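Local coordinates for uncharacterized protein (Bordetella bronchiseptica, PDB 4XG0) that probably acts as a kinase of the DUF1537 family in acid-sugar catabolism, pairing a sugar-binding domain with a nucleotide-binding domain, at residues Pro26-Val31 / Ala71-Val76; Val104-Lys109 / Leu230-Val235; Leu246-Ala251 / Ile420-Phe425. All blocks are in the same frame, centred on the assembly; numbering follows the deposited sequence.

Contact 1 (Pro26-Val31 / Ala71-Val76)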
loop_
_atom_site.group_PDB
_atom_site.type_symbol
_atom_site.label_atom_id
_atom_site.label_comp_id
_atom_site.label_asym_id
_atom_site.label_seq_id
_atom_site.Cartn_x
_atom_site.Cartn_y
_atom_site.Cartn_z
ATOM N N PRO A 26 6.721 5.535 -16.572
ATOM C CA PRO A 26 5.379 5.402 -15.985
ATOM C C PRO A 26 5.012 3.955 -15.688
ATOM O O PRO A 26 5.110 3.075 -16.551
ATOM C CB PRO A 26 4.488 5.977 -17.091
ATOM C CG PRO A 26 5.312 6.994 -17.670
ATOM C CD PRO A 26 6.672 6.370 -17.775
ATOM N N TYR A 27 4.615 3.719 -14.453
ATOM C CA TYR A 27 4.241 2.388 -14.001
ATOM C C TYR A 27 2.735 2.262 -13.766
ATOM O O TYR A 27 2.140 1.229 -14.086
ATOM C CB TYR A 27 5.008 2.083 -12.725
ATOM C CG TYR A 27 4.692 0.740 -12.107
ATOM C CD1 TYR A 27 4.969 -0.442 -12.800
ATOM C CD2 TYR A 27 4.160 0.649 -10.852
ATOM C CE1 TYR A 27 4.724 -1.663 -12.238
ATOM C CE2 TYR A 27 3.870 -0.588 -10.277
ATOM C CZ TYR A 27 4.167 -1.740 -10.990
ATOM O OH TYR A 27 3.907 -2.958 -10.410
ATOM N N ILE A 28 2.123 3.305 -13.206
ATOM C CA ILE A 28 0.694 3.291 -12.869
ATOM C C ILE A 28 0.007 4.396 -13.602
ATOM O O ILE A 28 0.499 5.508 -13.660
ATOM C CB ILE A 28 0.492 3.529 -11.377
ATOM C CG1 ILE A 28 1.008 2.344 -10.570
ATOM C CG2 ILE A 28 -0.981 3.796 -11.075
ATOM C CD1 ILE A 28 1.452 2.711 -9.177
ATOM N N GLY A 29 -1.124 4.089 -14.212
ATOM C CA GLY A 29 -1.971 5.099 -14.807
ATOM C C GLY A 29 -3.275 5.210 -14.024
ATOM O O GLY A 29 -3.875 4.197 -13.675
ATOM N N ILE A 30 -3.701 6.439 -13.751
ATOM C CA ILE A 30 -4.974 6.733 -13.100
ATOM C C ILE A 30 -5.888 7.489 -14.089
ATOM O O ILE A 30 -5.577 8.592 -14.521
ATOM C CB ILE A 30 -4.794 7.622 -11.854
ATOM C CG1 ILE A 30 -3.955 6.933 -10.794
ATOM C CG2 ILE A 30 -6.175 7.966 -11.280
ATOM C CD1 ILE A 30 -3.452 7.946 -9.774
ATOM N N VAL A 31 -7.005 6.868 -14.487
ATOM C CA VAL A 31 -8.015 7.525 -15.319
ATOM C C VAL A 31 -9.243 7.913 -14.468
ATOM O O VAL A 31 -9.973 7.036 -14.006
ATOM C CB VAL A 31 -8.494 6.570 -16.434
ATOM C CG1 VAL A 31 -9.518 7.258 -17.325
ATOM C CG2 VAL A 31 -7.331 6.083 -17.256
ATOM N N ALA A 71 8.203 10.537 -14.168
ATOM C CA ALA A 71 7.054 10.139 -13.337
ATOM C C ALA A 71 6.727 8.658 -13.346
ATOM O O ALA A 71 6.769 7.996 -14.385
ATOM C CB ALA A 71 5.836 10.909 -13.733
ATOM N N GLU A 72 6.396 8.171 -12.153
ATOM C CA GLU A 72 6.008 6.792 -11.906
ATOM C C GLU A 72 4.497 6.618 -12.089
ATOM O O GLU A 72 4.020 5.591 -12.602
ATOM C CB GLU A 72 6.452 6.401 -10.491
ATOM C CG GLU A 72 7.981 6.586 -10.271
ATOM C CD GLU A 72 8.443 6.345 -8.826
ATOM O OE1 GLU A 72 9.048 5.274 -8.623
ATOM O OE2 GLU A 72 8.219 7.198 -7.917
ATOM N N VAL A 73 3.749 7.655 -11.712
ATOM C CA VAL A 73 2.262 7.648 -11.778
ATOM C C VAL A 73 1.796 8.823 -12.611
ATOM O O VAL A 73 2.252 9.946 -12.421
ATOM C CB VAL A 73 1.637 7.790 -10.364
ATOM C CG1 VAL A 73 0.109 7.840 -10.388
ATOM C CG2 VAL A 73 2.120 6.703 -9.460
ATOM N N LEU A 74 0.893 8.556 -13.561
ATOM C CA LEU A 74 0.305 9.617 -14.376
ATOM C C LEU A 74 -1.201 9.600 -14.198
ATOM O O LEU A 74 -1.821 8.585 -14.462
ATOM C CB LEU A 74 0.654 9.448 -15.857
ATOM C CG LEU A 74 0.027 10.447 -16.852
ATOM C CD1 LEU A 74 0.095 11.922 -16.434
ATOM C CD2 LEU A 74 0.664 10.289 -18.236
ATOM N N ALA A 75 -1.756 10.725 -13.741
ATOM C CA ALA A 75 -3.192 10.890 -13.504
ATOM C C ALA A 75 -3.826 11.874 -14.474
ATOM O O ALA A 75 -3.301 12.963 -14.748
ATOM C CB ALA A 75 -3.449 11.333 -12.073
ATOM N N VAL A 76 -4.979 11.481 -15.023
ATOM C CA VAL A 76 -5.636 12.272 -16.038
ATOM C C VAL A 76 -7.134 12.331 -15.762
ATOM O O VAL A 76 -7.664 11.477 -15.075
ATOM C CB VAL A 76 -5.424 11.650 -17.426
ATOM C CG1 VAL A 76 -3.956 11.397 -17.639
ATOM C CG2 VAL A 76 -6.193 10.348 -17.542
#
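Ile28, Gly29, Ile30 and Val31 pair in parallel register with Val73, Leu74, Ala75 and Val76, the two strand axes coming within 4.8 Å. At the start, the carbonyl of Glu72 is gripped twice, by Tyr27 N at 2.7 Å and by Ile28 N at 3.0 Å; the Tyr27 donor sits 20° out of the carbonyl plane, while that of Ile28 approaches almost head-on. From there the bonds alternate between strands: Leu74 N to Ile28 O, Ile30 N to Leu74 O, and Val76 N to Ile30 O. On the face carrying Ile28, Ile30, Val73 and Ala75, the two gamma methyls of Val73 divide their work. CG2 lies alongside Ile28 CB at 4.0 Å, whereas CG1, anti to the backbone N (chi1 178°), reaches Ile30 CD1 at 3.6 Å. Ile30 CB also meets Ala75 CB at 4.0 Å. Helix 35-47 covers this face through Thr41 and Phe45 on Ile30 and Ala42 on Ala75. Further out, the Glu72 carboxylate, in the conformer described, bonds to Ala51 N and Arg424. Within the buried eight-stranded parallel sheet, amide bonds thus fix the register of two neighbouring strands while methyls pack one face.

Contact 2 (Val104-Lys109 / Leu230-Val235)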
loop_
_atom_site.group_PDB
_atom_site.type_symbol
_atom_site.label_atom_id
_atom_site.label_comp_id
_atom_site.label_asym_id
_atom_site.label_seq_id
_atom_site.Cartn_x
_atom_site.Cartn_y
_atom_site.Cartn_z
ATOM N N VAL A 104 2.732 1.823 -19.107
ATOM C CA VAL A 104 2.034 1.639 -17.846
ATOM C C VAL A 104 1.661 0.183 -17.647
ATOM O O VAL A 104 1.232 -0.492 -18.585
ATOM C CB VAL A 104 0.773 2.515 -17.779
ATOM C CG1 VAL A 104 -0.052 2.154 -16.597
ATOM C CG2 VAL A 104 1.165 3.981 -17.713
ATOM N N GLN A 105 1.881 -0.316 -16.438
ATOM C CA GLN A 105 1.638 -1.726 -16.120
ATOM C C GLN A 105 0.566 -1.962 -15.055
ATOM O O GLN A 105 0.179 -3.110 -14.813
ATOM C CB GLN A 105 2.916 -2.383 -15.632
ATOM C CG GLN A 105 4.046 -2.342 -16.619
ATOM C CD GLN A 105 5.310 -2.877 -16.007
ATOM O OE1 GLN A 105 5.372 -4.043 -15.606
ATOM N NE2 GLN A 105 6.316 -2.024 -15.892
ATOM N N ARG A 106 0.130 -0.895 -14.398
ATOM C CA ARG A 106 -1.044 -0.979 -13.531
ATOM C C ARG A 106 -2.010 0.143 -13.895
ATOM O O ARG A 106 -1.595 1.277 -14.108
ATOM C CB ARG A 106 -0.622 -0.882 -12.046
ATOM C CG ARG A 106 0.267 -2.059 -11.620
ATOM C CD ARG A 106 -0.488 -3.385 -11.584
ATOM N NE ARG A 106 0.287 -4.465 -10.973
ATOM C CZ ARG A 106 1.246 -5.165 -11.579
ATOM N NH1 ARG A 106 1.575 -4.932 -12.849
ATOM N NH2 ARG A 106 1.871 -6.130 -10.915
ATOM N N LEU A 107 -3.293 -0.179 -13.956
ATOM C CA LEU A 107 -4.332 0.796 -14.266
ATOM C C LEU A 107 -5.370 0.914 -13.147
ATOM O O LEU A 107 -5.915 -0.107 -12.712
ATOM C CB LEU A 107 -5.094 0.370 -15.513
ATOM C CG LEU A 107 -6.108 1.365 -16.046
ATOM C CD1 LEU A 107 -5.376 2.551 -16.585
ATOM C CD2 LEU A 107 -7.002 0.750 -17.149
ATOM N N TYR A 108 -5.668 2.146 -12.715
ATOM C CA TYR A 108 -6.725 2.398 -11.733
ATOM C C TYR A 108 -7.733 3.335 -12.382
ATOM O O TYR A 108 -7.381 4.418 -12.859
ATOM C CB TYR A 108 -6.114 3.016 -10.476
ATOM C CG TYR A 108 -6.993 3.681 -9.420
ATOM C CD1 TYR A 108 -8.318 3.352 -9.204
ATOM C CD2 TYR A 108 -6.423 4.657 -8.601
ATOM C CE1 TYR A 108 -9.066 4.001 -8.176
ATOM C CE2 TYR A 108 -7.142 5.282 -7.625
ATOM C CZ TYR A 108 -8.461 4.951 -7.417
ATOM O OH TYR A 108 -9.125 5.616 -6.402
ATOM N N LYS A 109 -8.990 2.907 -12.444
ATOM C CA LYS A 109 -10.036 3.776 -12.943
ATOM C C LYS A 109 -10.809 4.394 -11.778
ATOM O O LYS A 109 -11.405 3.684 -10.963
ATOM C CB LYS A 109 -11.034 3.022 -13.845
ATOM C CG LYS A 109 -11.987 3.942 -14.518
ATOM C CD LYS A 109 -12.966 3.211 -15.454
ATOM C CE LYS A 109 -13.725 4.182 -16.396
ATOM N NZ LYS A 109 -14.739 5.029 -15.704
ATOM N N LEU A 230 -3.280 -10.279 -7.991
ATOM C CA LEU A 230 -3.680 -10.543 -9.373
ATOM C C LEU A 230 -2.825 -9.817 -10.403
ATOM O O LEU A 230 -2.844 -10.167 -11.581
ATOM C CB LEU A 230 -5.151 -10.212 -9.616
ATOM C CG LEU A 230 -6.208 -11.106 -8.946
ATOM C CD1 LEU A 230 -7.575 -10.449 -9.042
ATOM C CD2 LEU A 230 -6.245 -12.503 -9.542
ATOM N N GLY A 231 -2.056 -8.819 -9.981
ATOM C CA GLY A 231 -1.077 -8.207 -10.870
ATOM C C GLY A 231 -1.649 -7.370 -12.006
ATOM O O GLY A 231 -2.678 -6.734 -11.873
ATOM N N GLN A 232 -0.971 -7.398 -13.145
ATOM C CA GLN A 232 -1.246 -6.470 -14.236
ATOM C C GLN A 232 -2.675 -6.559 -14.780
ATOM O O GLN A 232 -3.271 -5.544 -15.137
ATOM C CB GLN A 232 -0.246 -6.692 -15.385
ATOM C CG GLN A 232 -0.579 -5.857 -16.602
ATOM C CD GLN A 232 0.531 -5.810 -17.625
ATOM O OE1 GLN A 232 1.614 -6.365 -17.422
ATOM N NE2 GLN A 232 0.273 -5.123 -18.730
ATOM N N ARG A 233 -3.229 -7.765 -14.818
ATOM C CA ARG A 233 -4.547 -7.980 -15.416
ATOM C C ARG A 233 -5.682 -7.347 -14.610
ATOM O O ARG A 233 -6.767 -7.116 -15.148
ATOM C CB ARG A 233 -4.810 -9.484 -15.600
ATOM C CG ARG A 233 -5.093 -10.240 -14.310
ATOM C CD ARG A 233 -5.266 -11.758 -14.512
ATOM N NE ARG A 233 -6.365 -12.105 -15.411
ATOM C CZ ARG A 233 -7.174 -13.158 -15.259
ATOM N NH1 ARG A 233 -7.029 -13.986 -14.234
ATOM N NH2 ARG A 233 -8.141 -13.384 -16.136
ATOM N N ALA A 234 -5.440 -7.081 -13.330
ATOM C CA ALA A 234 -6.503 -6.597 -12.449
ATOM C C ALA A 234 -6.653 -5.094 -12.522
ATOM O O ALA A 234 -5.772 -4.355 -12.063
ATOM C CB ALA A 234 -6.237 -7.008 -11.033
ATOM N N VAL A 235 -7.800 -4.653 -13.030
ATOM C CA VAL A 235 -8.092 -3.243 -13.193
ATOM C C VAL A 235 -9.072 -2.755 -12.124
ATOM O O VAL A 235 -10.298 -2.863 -12.292
ATOM C CB VAL A 235 -8.723 -2.937 -14.564
ATOM C CG1 VAL A 235 -9.018 -1.448 -14.664
ATOM C CG2 VAL A 235 -7.815 -3.390 -15.740
HETATM O O HOH W 1 -3.663 -3.084 -13.539
#
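Arg106 and Leu107 face Gln232 and Val235 where strands 106-110 and 234-238, neighbours in the eight-stranded parallel alpha/beta sheet, begin. The second strand follows a turn at the end of helix 217-230, in which Gly231 leaves helical geometry with positive phi and its carbonyl accepts from Ala234 N. Across the two segments the backbones are linked through a water: it accepts from Leu107 N at 3.0 Å and donates to Gln232 O in the turn and to Ala234 O at the strand start. Gln232 O has a second partner in Trp130 NE1, on helix 119-130.

Arg106 folds its chain at chi2 (-69°), which lays the guanidinium flat over the peptide joining Gly231 to Gln232; Gly231 C and Gln232 N lie beneath the centre of the group, with CZ 3.5 Å from Gln232 N. The rotation of the group is fixed by NH1, which gives a nearly straight bond of 3.0 Å to Gln105 O. That oxygen lies in the guanidinium plane, yet the donor stands 57° out of the carbonyl plane. Trp250 of helix 240-252 packs on the arginine chain. Gln232 runs alongside this arrangement, and its CG comes 3.4 Å from Gln105 O.

Deeper in, Val235 and Leu107 lie side by side and point the same way, both also touching Trp130. With chi1 at 179°, Val235 turns CG1 away from its own backbone N and onto Leu107 CD2, 3.9 Å away. The same methyl lies 3.9 Å from Leu107 O, a buried carbonyl oxygen with no polar partner in the model.

Contact 3 (Leu246-Ala251 / Ile420-Phe425). With SO4 (sulfate ion), chain D.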
loop_
_atom_site.group_PDB
_atom_site.type_symbol
_atom_site.label_atom_id
_atom_site.label_comp_id
_atom_site.label_asym_id
_atom_site.label_seq_id
_atom_site.Cartn_x
_atom_site.Cartn_y
_atom_site.Cartn_z
ATOM N N LEU A 246 -4.329 1.106 -2.879
ATOM C CA LEU A 246 -3.681 0.637 -4.090
ATOM C C LEU A 246 -2.277 1.217 -4.192
ATOM O O LEU A 246 -1.337 0.501 -4.545
ATOM C CB LEU A 246 -4.482 1.018 -5.324
ATOM C CG LEU A 246 -5.756 0.225 -5.523
ATOM C CD1 LEU A 246 -6.662 0.880 -6.606
ATOM C CD2 LEU A 246 -5.399 -1.273 -5.855
ATOM N N ALA A 247 -2.151 2.507 -3.913
ATOM C CA ALA A 247 -0.788 3.123 -3.848
ATOM C C ALA A 247 0.152 2.313 -2.963
ATOM O O ALA A 247 1.324 2.050 -3.312
ATOM C CB ALA A 247 -0.880 4.541 -3.357
ATOM N N ARG A 248 -0.320 1.934 -1.768
ATOM C CA ARG A 248 0.464 1.141 -0.869
ATOM C C ARG A 248 0.726 -0.311 -1.328
ATOM O O ARG A 248 1.842 -0.831 -1.197
ATOM C CB ARG A 248 -0.181 1.152 0.525
ATOM C CG ARG A 248 -0.175 2.513 1.212
ATOM C CD ARG A 248 -0.577 2.428 2.657
ATOM N NE ARG A 248 -2.023 2.299 2.767
ATOM C CZ ARG A 248 -2.855 3.325 2.948
ATOM N NH1 ARG A 248 -4.154 3.092 3.030
ATOM N NH2 ARG A 248 -2.405 4.575 3.006
ATOM N N VAL A 249 -0.283 -0.972 -1.887
ATOM C CA VAL A 249 -0.078 -2.345 -2.260
ATOM C C VAL A 249 0.888 -2.441 -3.431
ATOM O O VAL A 249 1.775 -3.275 -3.439
ATOM C CB VAL A 249 -1.414 -3.023 -2.608
ATOM C CG1 VAL A 249 -1.136 -4.334 -3.291
ATOM C CG2 VAL A 249 -2.190 -3.241 -1.322
ATOM N N TRP A 250 0.730 -1.545 -4.387
ATOM C CA TRP A 250 1.597 -1.539 -5.546
ATOM C C TRP A 250 3.031 -1.108 -5.173
ATOM O O TRP A 250 4.005 -1.580 -5.769
ATOM C CB TRP A 250 1.001 -0.657 -6.634
ATOM C CG TRP A 250 -0.135 -1.340 -7.395
ATOM C CD1 TRP A 250 -0.323 -2.687 -7.546
ATOM C CD2 TRP A 250 -1.224 -0.706 -8.089
ATOM N NE1 TRP A 250 -1.477 -2.927 -8.291
ATOM C CE2 TRP A 250 -2.032 -1.732 -8.633
ATOM C CE3 TRP A 250 -1.593 0.627 -8.305
ATOM C CZ2 TRP A 250 -3.176 -1.465 -9.375
ATOM C CZ3 TRP A 250 -2.703 0.892 -9.033
ATOM C CH2 TRP A 250 -3.500 -0.158 -9.564
ATOM N N ALA A 251 3.169 -0.240 -4.176
ATOM C CA ALA A 251 4.491 0.073 -3.640
ATOM C C ALA A 251 5.116 -1.156 -2.935
ATOM O O ALA A 251 6.297 -1.445 -3.070
ATOM C CB ALA A 251 4.373 1.250 -2.656
ATOM N N ILE A 420 7.180 0.580 5.896
ATOM C CA ILE A 420 8.395 0.574 5.062
ATOM C C ILE A 420 8.044 -0.103 3.743
ATOM O O ILE A 420 8.361 0.385 2.656
ATOM C CB ILE A 420 9.556 -0.151 5.748
ATOM C CG1 ILE A 420 10.158 0.715 6.872
ATOM C CG2 ILE A 420 10.650 -0.478 4.743
ATOM C CD1 ILE A 420 11.076 -0.052 7.837
ATOM N N ARG A 421 7.377 -1.246 3.837
ATOM C CA ARG A 421 7.091 -2.021 2.642
ATOM C C ARG A 421 6.198 -1.237 1.699
ATOM O O ARG A 421 6.364 -1.284 0.503
ATOM C CB ARG A 421 6.386 -3.311 3.015
ATOM C CG ARG A 421 7.221 -4.201 3.843
ATOM C CD ARG A 421 6.721 -5.616 3.870
ATOM N NE ARG A 421 7.914 -6.411 4.046
ATOM C CZ ARG A 421 8.701 -6.790 3.048
ATOM N NH1 ARG A 421 8.377 -6.527 1.786
ATOM N NH2 ARG A 421 9.788 -7.466 3.318
ATOM N N GLU A 422 5.232 -0.519 2.273
ATOM C CA GLU A 422 4.173 0.106 1.499
ATOM C C GLU A 422 4.453 1.532 1.054
ATOM O O GLU A 422 3.556 2.248 0.660
ATOM C CB GLU A 422 2.885 0.043 2.290
ATOM C CG GLU A 422 2.421 -1.392 2.435
ATOM C CD GLU A 422 1.052 -1.516 3.065
ATOM O OE1 GLU A 422 0.600 -0.577 3.767
ATOM O OE2 GLU A 422 0.464 -2.589 2.874
ATOM N N ARG A 423 5.719 1.942 1.168
ATOM C CA ARG A 423 6.166 3.212 0.640
ATOM C C ARG A 423 7.053 2.963 -0.557
ATOM O O ARG A 423 7.869 2.045 -0.536
ATOM C CB ARG A 423 6.943 3.983 1.698
ATOM C CG ARG A 423 7.609 5.228 1.180
ATOM C CD ARG A 423 7.931 6.195 2.283
ATOM N NE ARG A 423 6.698 6.738 2.834
ATOM C CZ ARG A 423 6.122 7.866 2.418
ATOM N NH1 ARG A 423 4.991 8.257 2.979
ATOM N NH2 ARG A 423 6.668 8.600 1.454
ATOM N N ARG A 424 6.873 3.791 -1.569
ATOM C CA ARG A 424 7.723 3.799 -2.750
ATOM C C ARG A 424 8.919 4.690 -2.422
ATOM O O ARG A 424 8.754 5.858 -2.056
ATOM C CB ARG A 424 6.975 4.349 -3.938
ATOM C CG ARG A 424 7.806 4.332 -5.206
ATOM C CD ARG A 424 8.135 2.894 -5.606
ATOM N NE ARG A 424 8.841 2.882 -6.889
ATOM C CZ ARG A 424 9.941 2.184 -7.153
ATOM N NH1 ARG A 424 10.519 1.430 -6.228
ATOM N NH2 ARG A 424 10.483 2.260 -8.372
ATOM N N PHE A 425 10.108 4.128 -2.548
ATOM C CA PHE A 425 11.335 4.908 -2.367
ATOM C C PHE A 425 12.023 5.102 -3.715
ATOM O O PHE A 425 12.093 4.168 -4.485
ATOM C CB PHE A 425 12.262 4.169 -1.426
ATOM C CG PHE A 425 11.754 4.073 -0.036
ATOM C CD1 PHE A 425 11.997 5.086 0.862
ATOM C CD2 PHE A 425 11.030 2.957 0.375
ATOM C CE1 PHE A 425 11.540 4.989 2.175
ATOM C CE2 PHE A 425 10.534 2.860 1.668
ATOM C CZ PHE A 425 10.799 3.873 2.581
HETATM S S SO4 D . -5.358 6.619 4.245
HETATM O O1 SO4 D . -5.983 5.301 3.958
HETATM O O2 SO4 D . -5.915 7.731 3.450
HETATM O O3 SO4 D . -3.924 6.576 3.929
HETATM O O4 SO4 D . -5.550 6.971 5.657
HETATM O O HOH W 2 8.473 -0.190 -1.785
#
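The junction between the two lobes of the protein is where Ala251 and Arg248, on helix 240-252, meet Glu422 and the residues after it. Helix 240-252 packs against the eight-stranded parallel sheet of the sugar-binding lobe. The other segment begins at the end of helix 412-421, which rests through Ile420 on strands 385-391 and 399-403 of the mixed sheet, and then continues as an extended tail.

Ala251 points straight at that tail. Its CB sits 3.6 Å from Glu422 O and also touches the backbone N of Arg424, so that one methyl packs on the backbone where the chain leaves the helix. A water donates to Ala251 O at 2.8 Å and to Arg423 O at 2.6 Å, though other acceptors nearby compete for its two protons.

One turn earlier, Arg248 and Glu422 lie across each other at an angle, CB to CB at 3.7 Å. Their charged ends come close without pairing: Glu422 OE1 is 4.0 Å from Arg248 NE, nearer to CD, and the guanidinium and carboxylate planes are 28° apart. The carboxylate also has a long, weak ion pair with Arg225 of helix 217-230. Arg421 and Arg424 form salt bridges elsewhere, with Asp316 and Glu72, the latter tying the tail back to the first lobe.

A bend at chi3 (-78°) carries the Arg248 guanidinium beyond the glutamate to a sulfate ion that probably came from the crystallisation solution. Two oxygens are held by the two terminal nitrogens: NH1 donates to O1 at 3.0 Å, in the guanidinium plane, and NH2 to O3 at 2.7 Å.

Contacts 1 and 2 belong to one parallel sheet, where strand 28-32 lies next to strand 106-110, and the two meet through Tyr27 O with Gln105 N and Gly29 N with Arg106 O. Contact 1 is largely buried and relies on direct amide bonds; contact 2, partly buried at the strand starts, has instead a water and an arginine laid over a peptide. Contact 3 is at the surface and joins the lobes with a methyl, a water, and an arginine and a glutamate that lie near each other without forming a salt bridge. Trp250, on the same helix as contact 3, packs on Ile28 and on Arg106, while the salt bridge from Arg424 to Glu72 fastens the C-terminal tail to contact 1.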